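Local coordinates for protein putative aldolase (Bacteroides vulgatus ATCC 8482, PDB 3DXI) that is of unknown precise function but, as a putative aldolase with an HMGL-like region, folds as a TIM barrel, at residues A[92-97]-A[121-126]; A[115-120]-A[130-135]; A[30-35]-A[252-257]. All coordinates share one frame; numbering follows the deposited sequence.

Contact 1 of 3, residues A[92-97]-A[121-126]; sequences HLLLPI and KAIKTM
Met126, a selenomethionine, reaches from the turn after helix 113-124 to the end of helix 90-94 and sets its methyl against Leu94 and Leu95. Its CG lies opposite the carbonyl carbon, beside the backbone N (chi1 -66°), and the chain runs on extended through chi2 before bending at chi3 (70°). That last bend turns Met126 CE onto the backbone between the two leucines, 3.2 Å from Leu95 N and 3.7 Å from Leu94 C. Met126 CE is also 3.8 Å from Leu94 CB, with Met126 SE at 4.2 Å from the same atom. Leu95 crosses the selenomethionine at about a right angle and brings Leu95 CD1 to 3.3 Å from Met126 CE; its chi1 (-146°) lies away from the staggered values, and so tight a spacing is doubtful in detail. Deeper in, Leu94 meets Ile123, again crosswise. Leu94 CD1 is 3.8 Å from Ile123 CG1 and 4.1 Å from both Ile123 CG2 and Ile123 CD1, nestling into the fork of the isoleucine. Beneath lies the barrel: Leu94 and Ile123 both rest on Ile104 of strand 103-108 and on Leu80 of strand 75-81, and Phe128 covers Leu94 from the following loop. Thr125 OG1 donates to Ala122 O at 2.6 Å, tying the side chain back to the preceding turn. No hydrogen bond links the two segments. Their cohesion is therefore apolar, a buried Leu94-Ile123 pair continued outward by the methyl of Met126 toward the exposed Leu95, and it depends on shape and dispersion rather than on charge.

Contact 2 of 3, residues A[115-120]-A[130-135]; sequences RAIVLA and VGFNVM
The ring of Phe132 points its far end at helix 113-124, where two side chains receive it differently. Ile117 stands at the ring edge, near the ring plane, with CG1 4.1 Å from Phe132 CE1. Ala120 comes in obliquely: its CB lies 3.4 Å from Phe132 CZ and 3.6 Å from Phe132 CE2, and the small methyl fits closely, at a slant, against the outer ring carbons. CB of Phe132 already points at the helix; with CG beside the backbone N (chi1 -74°) the ring continues to it. Two residues earlier, on the same side of the strand, Val130 offers CG1 to Ala120 CB at 3.9 Å, while its CG2 lies 4.0 Å from Ala120 O. Ala120 thus sits against both strand residues. Around the ring, Ile108 and Phe160 of the flanking strands and Ile113 at the start of the helix complete the apolar layer. The axes of the segments 115-120 and 130-134 approach to 10.1 Å and run at 160°, nearly antiparallel. Such packing of a helix on the next strand belongs to the beta-alpha-beta unit made by strand 103-108, helix 113-124 and strand 129-134, one of the repeated crossovers that build a TIM barrel.

Contact 3 of 3, residues A[30-35]-A[252-257]; sequences ILAMNE and GNIITT
Two torsion patterns bring Ile254 and Met33 together beside Ala32. In Ile254, CG1 lies opposite the backbone N (chi1 -168°), which leaves CG2 between the N and the carbonyl carbon; chi2 then folds CD1 back at 58°. Met33, a selenomethionine, has CG beside its backbone N and bends at both chi2 and chi3, with chi3 at 106°, away from the staggered values, which carries CE to the neighbouring helix although its CB does not point there. Ala32 has only CB, and it points at helix 248-265. That methyl meets the isoleucine along one side: Ile254 CB lies 3.8 Å from Ala32 CB, and the folded ethyl arm brings Ile254 CD1 to the same 3.8 Å from that methyl. The alanine methyl is thus held against the root and end of the arm together. Met33 CE touches the middle of the arm, 4.1 Å from Ile254 CG1, and the two long side chains cross at about a right angle. The backbones come close here, with CA of Ala32 and CA of Ile254 6.4 Å apart, a spacing allowed by the small side chain of Ala32. Val250, one turn before Ile254, also packs on Ala32, and Ile219 covers Ile254 from a loop. On helix 23-34, Met33 O accepts a hydrogen bond from Lys74 NZ. Ile255 turns to Leu271 of the second subunit. Both helices lie on the outside of the TIM barrel, where the contact joins the early chain to the late one. Across the two segments there is no hydrogen bond: the small alanine on one helix meets the branched Ile254 on the other, and the buried join consists of van der Waals contact between aliphatic carbons and one selenomethionine methyl.

In the fold
From the N terminus, the chain first passes residues 30-35, whose partner lies 217 residues on; contact 3 therefore closes a very long loop, joining helix 23-34 to helix 248-265 across the beginning and end of the barrel. Contacts 1 and 2 nest inside that loop. Contact 1 opens at 92-97, contact 2 at 115-120, and they close in the same order at 121-126 and 130-135, so the two cross. Contact 1 joins helices 90-94 and 113-124; contact 2 joins helix 113-124 to barrel strand 129-134. They touch where Ile123 and Lys124 pack on Val130. Contact 3 lies across the chain's centre from contact 2, their centres about 30 Å apart.

Contact 1 of 3, residues A[92-97]-A[121-126]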
loop_
_atom_site.group_PDB
_atom_site.type_symbol
_atom_site.label_atom_id
_atom_site.label_comp_id
_atom_site.label_asym_id
_atom_site.label_seq_id
_atom_site.Cartn_x
_atom_site.Cartn_y
_atom_site.Cartn_z
ATOM N N HIS A 92 -0.036 33.827 23.782
ATOM C CA HIS A 92 -0.527 34.317 22.507
ATOM C C HIS A 92 -0.982 33.192 21.588
ATOM O O HIS A 92 -1.935 33.354 20.831
ATOM C CB HIS A 92 0.531 35.146 21.787
ATOM C CG HIS A 92 -0.021 35.934 20.640
ATOM N ND1 HIS A 92 0.770 36.440 19.630
ATOM C CD2 HIS A 92 -1.292 36.297 20.344
ATOM C CE1 HIS A 92 0.008 37.081 18.760
ATOM N NE2 HIS A 92 -1.246 37.010 19.169
ATOM N N LEU A 93 -0.302 32.050 21.660
ATOM C CA LEU A 93 -0.638 30.905 20.815
ATOM C C LEU A 93 -1.946 30.193 21.153
ATOM O O LEU A 93 -2.727 29.864 20.257
ATOM C CB LEU A 93 0.494 29.870 20.848
ATOM C CG LEU A 93 1.840 30.226 20.218
ATOM C CD1 LEU A 93 2.864 29.154 20.546
ATOM C CD2 LEU A 93 1.671 30.363 18.715
ATOM N N LEU A 94 -2.197 29.963 22.439
ATOM C CA LEU A 94 -3.388 29.218 22.839
ATOM C C LEU A 94 -4.516 29.962 23.553
ATOM O O LEU A 94 -5.686 29.614 23.398
ATOM C CB LEU A 94 -2.956 28.021 23.694
ATOM C CG LEU A 94 -1.914 27.113 23.028
ATOM C CD1 LEU A 94 -1.550 25.954 23.934
ATOM C CD2 LEU A 94 -2.474 26.596 21.729
ATOM N N LEU A 95 -4.170 30.975 24.337
ATOM C CA LEU A 95 -5.170 31.725 25.079
ATOM C C LEU A 95 -6.336 32.188 24.198
ATOM O O LEU A 95 -7.498 32.070 24.584
ATOM C CB LEU A 95 -4.511 32.927 25.760
ATOM C CG LEU A 95 -5.064 33.373 27.113
ATOM C CD1 LEU A 95 -4.878 32.265 28.143
ATOM C CD2 LEU A 95 -4.334 34.638 27.556
ATOM N N PRO A 96 -6.042 32.702 22.991
ATOM C CA PRO A 96 -7.140 33.158 22.129
ATOM C C PRO A 96 -8.081 32.064 21.632
ATOM O O PRO A 96 -9.190 32.359 21.185
ATOM C CB PRO A 96 -6.413 33.841 20.969
ATOM C CG PRO A 96 -5.115 34.304 21.598
ATOM C CD PRO A 96 -4.738 33.113 22.443
ATOM N N ILE A 97 -7.658 30.804 21.715
ATOM C CA ILE A 97 -8.493 29.718 21.208
ATOM C C ILE A 97 -9.160 28.828 22.253
ATOM O O ILE A 97 -9.674 27.764 21.920
ATOM C CB ILE A 97 -7.697 28.807 20.227
ATOM C CG1 ILE A 97 -6.614 28.035 20.982
ATOM C CG2 ILE A 97 -7.057 29.652 19.129
ATOM C CD1 ILE A 97 -5.768 27.134 20.086
ATOM N N LYS A 121 2.521 20.424 30.529
ATOM C CA LYS A 121 2.001 20.751 31.848
ATOM C C LYS A 121 1.320 22.116 31.829
ATOM O O LYS A 121 0.224 22.279 32.369
ATOM C CB LYS A 121 3.144 20.742 32.866
ATOM C CG LYS A 121 2.699 20.611 34.307
ATOM C CD LYS A 121 3.867 20.160 35.177
ATOM C CE LYS A 121 3.403 19.745 36.566
ATOM N NZ LYS A 121 4.488 19.030 37.302
ATOM N N ALA A 122 1.965 23.095 31.197
ATOM C CA ALA A 122 1.403 24.441 31.108
ATOM C C ALA A 122 0.120 24.465 30.265
ATOM O O ALA A 122 -0.842 25.149 30.604
ATOM C CB ALA A 122 2.438 25.401 30.516
ATOM N N ILE A 123 0.113 23.720 29.165
ATOM C CA ILE A 123 -1.062 23.668 28.296
ATOM C C ILE A 123 -2.245 23.052 29.044
ATOM O O ILE A 123 -3.396 23.448 28.852
ATOM C CB ILE A 123 -0.783 22.827 27.023
ATOM C CG1 ILE A 123 0.271 23.520 26.154
ATOM C CG2 ILE A 123 -2.067 22.633 26.234
ATOM C CD1 ILE A 123 0.683 22.717 24.929
ATOM N N LYS A 124 -1.953 22.091 29.912
ATOM C CA LYS A 124 -2.998 21.418 30.668
ATOM C C LYS A 124 -3.719 22.350 31.645
ATOM O O LYS A 124 -4.914 22.185 31.899
ATOM C CB LYS A 124 -2.417 20.225 31.423
ATOM C CG LYS A 124 -3.418 19.110 31.630
ATOM C CD LYS A 124 -3.798 18.482 30.291
ATOM C CE LYS A 124 -5.008 17.582 30.436
ATOM N NZ LYS A 124 -4.784 16.582 31.513
ATOM N N THR A 125 -3.004 23.329 32.191
ATOM C CA THR A 125 -3.623 24.266 33.124
ATOM C C THR A 125 -4.568 25.222 32.394
ATOM O O THR A 125 -5.360 25.927 33.021
ATOM C CB THR A 125 -2.558 25.093 33.895
ATOM O OG1 THR A 125 -1.764 25.842 32.969
ATOM C CG2 THR A 125 -1.656 24.181 34.700
HETATM N N MSE A 126 -4.488 25.246 31.066
HETATM C CA MSE A 126 -5.353 26.116 30.275
HETATM C C MSE A 126 -6.656 25.409 29.902
HETATM O O MSE A 126 -7.541 25.991 29.269
HETATM C CB MSE A 126 -4.614 26.606 29.023
HETATM C CG MSE A 126 -3.429 27.520 29.350
HETATM SE SE MSE A 126 -2.421 28.187 27.819
HETATM C CE MSE A 126 -3.745 29.394 27.112
#

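Contact 2 of 3, residues A[115-120]-A[130-135]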
loop_
_atom_site.group_PDB
_atom_site.type_symbol
_atom_site.label_atom_id
_atom_site.label_comp_id
_atom_site.label_asym_id
_atom_site.label_seq_id
_atom_site.Cartn_x
_atom_site.Cartn_y
_atom_site.Cartn_z
ATOM N N ARG A 115 11.587 18.584 27.935
ATOM C CA ARG A 115 11.234 19.984 27.723
ATOM C C ARG A 115 9.774 20.060 27.277
ATOM O O ARG A 115 9.048 20.992 27.630
ATOM C CB ARG A 115 12.140 20.599 26.652
ATOM C CG ARG A 115 12.079 22.113 26.578
ATOM C CD ARG A 115 12.387 22.590 25.168
ATOM N NE ARG A 115 13.695 22.156 24.702
ATOM C CZ ARG A 115 14.001 21.937 23.426
ATOM N NH1 ARG A 115 13.088 22.101 22.477
ATOM N NH2 ARG A 115 15.231 21.574 23.094
ATOM N N ALA A 116 9.346 19.067 26.503
ATOM C CA ALA A 116 7.968 19.020 26.016
ATOM C C ALA A 116 6.990 18.793 27.170
ATOM O O ALA A 116 5.860 19.286 27.139
ATOM C CB ALA A 116 7.814 17.914 24.967
ATOM N N ILE A 117 7.428 18.051 28.188
ATOM C CA ILE A 117 6.578 17.776 29.348
ATOM C C ILE A 117 6.280 19.065 30.111
ATOM O O ILE A 117 5.193 19.234 30.667
ATOM C CB ILE A 117 7.238 16.742 30.303
ATOM C CG1 ILE A 117 7.301 15.378 29.610
ATOM C CG2 ILE A 117 6.447 16.654 31.619
ATOM C CD1 ILE A 117 8.043 14.311 30.389
ATOM N N VAL A 118 7.255 19.969 30.129
ATOM C CA VAL A 118 7.107 21.259 30.790
ATOM C C VAL A 118 6.040 22.048 30.037
ATOM O O VAL A 118 5.172 22.684 30.633
ATOM C CB VAL A 118 8.434 22.058 30.750
ATOM C CG1 VAL A 118 8.199 23.480 31.247
ATOM C CG2 VAL A 118 9.504 21.347 31.591
ATOM N N LEU A 119 6.119 22.001 28.713
ATOM C CA LEU A 119 5.169 22.700 27.857
ATOM C C LEU A 119 3.776 22.105 28.063
ATOM O O LEU A 119 2.805 22.831 28.314
ATOM C CB LEU A 119 5.598 22.552 26.394
ATOM C CG LEU A 119 4.915 23.414 25.333
ATOM C CD1 LEU A 119 5.189 24.887 25.616
ATOM C CD2 LEU A 119 5.445 23.028 23.955
ATOM N N ALA A 120 3.693 20.779 27.971
ATOM C CA ALA A 120 2.429 20.061 28.138
ATOM C C ALA A 120 1.749 20.422 29.447
ATOM O O ALA A 120 0.551 20.690 29.478
ATOM C CB ALA A 120 2.670 18.565 28.078
ATOM N N VAL A 130 -4.270 17.350 25.911
ATOM C CA VAL A 130 -2.917 17.441 25.364
ATOM C C VAL A 130 -2.467 16.158 24.690
ATOM O O VAL A 130 -2.591 15.072 25.256
ATOM C CB VAL A 130 -1.879 17.796 26.454
ATOM C CG1 VAL A 130 -0.478 17.873 25.840
ATOM C CG2 VAL A 130 -2.240 19.115 27.092
ATOM N N GLY A 131 -1.949 16.292 23.473
ATOM C CA GLY A 131 -1.463 15.141 22.739
ATOM C C GLY A 131 0.023 15.229 22.429
ATOM O O GLY A 131 0.524 16.283 22.031
ATOM N N PHE A 132 0.735 14.124 22.631
ATOM C CA PHE A 132 2.163 14.066 22.340
ATOM C C PHE A 132 2.349 13.289 21.035
ATOM O O PHE A 132 2.012 12.104 20.969
ATOM C CB PHE A 132 2.943 13.310 23.434
ATOM C CG PHE A 132 3.127 14.070 24.723
ATOM C CD1 PHE A 132 4.383 14.125 25.329
ATOM C CD2 PHE A 132 2.052 14.666 25.369
ATOM C CE1 PHE A 132 4.561 14.762 26.557
ATOM C CE2 PHE A 132 2.219 15.305 26.597
ATOM C CZ PHE A 132 3.473 15.353 27.193
ATOM N N ASN A 133 2.862 13.948 20.001
ATOM C CA ASN A 133 3.133 13.271 18.737
ATOM C C ASN A 133 4.650 13.150 18.675
ATOM O O ASN A 133 5.338 14.032 18.154
ATOM C CB ASN A 133 2.593 14.082 17.555
ATOM C CG ASN A 133 1.153 13.712 17.201
ATOM O OD1 ASN A 133 0.292 13.594 18.081
ATOM N ND2 ASN A 133 0.888 13.528 15.908
ATOM N N VAL A 134 5.164 12.061 19.241
ATOM C CA VAL A 134 6.605 11.818 19.302
ATOM C C VAL A 134 7.165 11.151 18.052
ATOM O O VAL A 134 6.742 10.067 17.661
ATOM C CB VAL A 134 6.960 10.978 20.546
ATOM C CG1 VAL A 134 8.480 10.803 20.653
ATOM C CG2 VAL A 134 6.399 11.660 21.800
HETATM N N MSE A 135 8.139 11.817 17.443
HETATM C CA MSE A 135 8.771 11.347 16.216
HETATM C C MSE A 135 9.815 10.259 16.409
HETATM O O MSE A 135 10.228 9.962 17.527
HETATM C CB MSE A 135 9.423 12.530 15.506
HETATM C CG MSE A 135 8.567 13.779 15.519
HETATM SE SE MSE A 135 9.397 15.322 14.693
HETATM C CE MSE A 135 11.137 15.258 15.516
#

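Contact 3 of 3, residues A[30-35]-A[252-257]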
loop_
_atom_site.group_PDB
_atom_site.type_symbol
_atom_site.label_atom_id
_atom_site.label_comp_id
_atom_site.label_asym_id
_atom_site.label_seq_id
_atom_site.Cartn_x
_atom_site.Cartn_y
_atom_site.Cartn_z
ATOM N N ILE A 30 -15.036 19.879 6.476
ATOM C CA ILE A 30 -15.665 19.874 7.797
ATOM C C ILE A 30 -17.017 19.158 7.811
ATOM O O ILE A 30 -17.297 18.372 8.719
ATOM C CB ILE A 30 -15.852 21.312 8.335
ATOM C CG1 ILE A 30 -14.487 21.985 8.538
ATOM C CG2 ILE A 30 -16.628 21.285 9.646
ATOM C CD1 ILE A 30 -13.653 21.400 9.681
ATOM N N LEU A 31 -17.852 19.414 6.810
ATOM C CA LEU A 31 -19.166 18.776 6.757
ATOM C C LEU A 31 -19.089 17.275 6.473
ATOM O O LEU A 31 -19.895 16.498 6.988
ATOM C CB LEU A 31 -20.054 19.469 5.720
ATOM C CG LEU A 31 -20.407 20.914 6.096
ATOM C CD1 LEU A 31 -21.165 21.579 4.958
ATOM C CD2 LEU A 31 -21.233 20.923 7.376
ATOM N N ALA A 32 -18.122 16.864 5.659
ATOM C CA ALA A 32 -17.958 15.447 5.357
ATOM C C ALA A 32 -17.531 14.722 6.631
ATOM O O ALA A 32 -18.001 13.626 6.916
ATOM C CB ALA A 32 -16.902 15.252 4.275
HETATM N N MSE A 33 -16.638 15.343 7.393
HETATM C CA MSE A 33 -16.160 14.744 8.631
HETATM C C MSE A 33 -17.312 14.535 9.618
HETATM O O MSE A 33 -17.264 13.632 10.450
HETATM C CB MSE A 33 -15.078 15.621 9.262
HETATM C CG MSE A 33 -13.806 15.753 8.430
HETATM SE SE MSE A 33 -12.956 14.051 7.987
HETATM C CE MSE A 33 -13.466 13.961 6.119
ATOM N N ASN A 34 -18.343 15.372 9.528
ATOM C CA ASN A 34 -19.499 15.229 10.409
ATOM C C ASN A 34 -20.213 13.908 10.116
ATOM O O ASN A 34 -20.780 13.291 11.016
ATOM C CB ASN A 34 -20.513 16.365 10.206
ATOM C CG ASN A 34 -20.137 17.639 10.940
ATOM O OD1 ASN A 34 -19.218 17.653 11.758
ATOM N ND2 ASN A 34 -20.862 18.719 10.659
ATOM N N GLU A 35 -20.185 13.478 8.857
ATOM C CA GLU A 35 -20.874 12.250 8.469
ATOM C C GLU A 35 -19.993 11.023 8.292
ATOM O O GLU A 35 -20.429 10.024 7.717
ATOM C CB GLU A 35 -21.681 12.482 7.189
ATOM C CG GLU A 35 -22.753 13.546 7.335
ATOM C CD GLU A 35 -23.734 13.555 6.179
ATOM O OE1 GLU A 35 -24.564 12.623 6.098
ATOM O OE2 GLU A 35 -23.669 14.491 5.350
ATOM N N GLY A 252 -16.711 9.085 -0.862
ATOM C CA GLY A 252 -16.375 9.293 -2.259
ATOM C C GLY A 252 -16.401 10.765 -2.634
ATOM O O GLY A 252 -15.553 11.236 -3.396
ATOM N N ASN A 253 -17.372 11.506 -2.106
ATOM C CA ASN A 253 -17.467 12.924 -2.414
ATOM C C ASN A 253 -16.312 13.736 -1.836
ATOM O O ASN A 253 -15.817 14.655 -2.484
ATOM C CB ASN A 253 -18.793 13.511 -1.925
ATOM C CG ASN A 253 -19.992 12.949 -2.671
ATOM O OD1 ASN A 253 -19.872 12.512 -3.818
ATOM N ND2 ASN A 253 -21.155 12.965 -2.027
ATOM N N ILE A 254 -15.876 13.406 -0.624
ATOM C CA ILE A 254 -14.787 14.160 -0.028
ATOM C C ILE A 254 -13.471 13.830 -0.737
ATOM O O ILE A 254 -12.573 14.667 -0.814
ATOM C CB ILE A 254 -14.687 13.917 1.510
ATOM C CG1 ILE A 254 -13.741 14.948 2.132
ATOM C CG2 ILE A 254 -14.195 12.507 1.810
ATOM C CD1 ILE A 254 -14.167 16.395 1.898
ATOM N N ILE A 255 -13.365 12.619 -1.272
ATOM C CA ILE A 255 -12.170 12.234 -2.014
ATOM C C ILE A 255 -12.137 13.102 -3.271
ATOM O O ILE A 255 -11.095 13.651 -3.636
ATOM C CB ILE A 255 -12.211 10.745 -2.437
ATOM C CG1 ILE A 255 -11.939 9.848 -1.222
ATOM C CG2 ILE A 255 -11.204 10.493 -3.561
ATOM C CD1 ILE A 255 -12.088 8.369 -1.512
ATOM N N THR A 256 -13.290 13.220 -3.924
ATOM C CA THR A 256 -13.404 14.025 -5.138
ATOM C C THR A 256 -13.031 15.481 -4.872
ATOM O O THR A 256 -12.404 16.122 -5.709
ATOM C CB THR A 256 -14.835 13.974 -5.717
ATOM O OG1 THR A 256 -15.124 12.641 -6.154
ATOM C CG2 THR A 256 -14.970 14.931 -6.895
ATOM N N THR A 257 -13.416 15.996 -3.708
ATOM C CA THR A 257 -13.097 17.369 -3.346
ATOM C C THR A 257 -11.581 17.595 -3.400
ATOM O O THR A 257 -11.111 18.610 -3.918
ATOM C CB THR A 257 -13.600 17.708 -1.919
ATOM O OG1 THR A 257 -15.029 17.638 -1.881
ATOM C CG2 THR A 257 -13.178 19.118 -1.521
#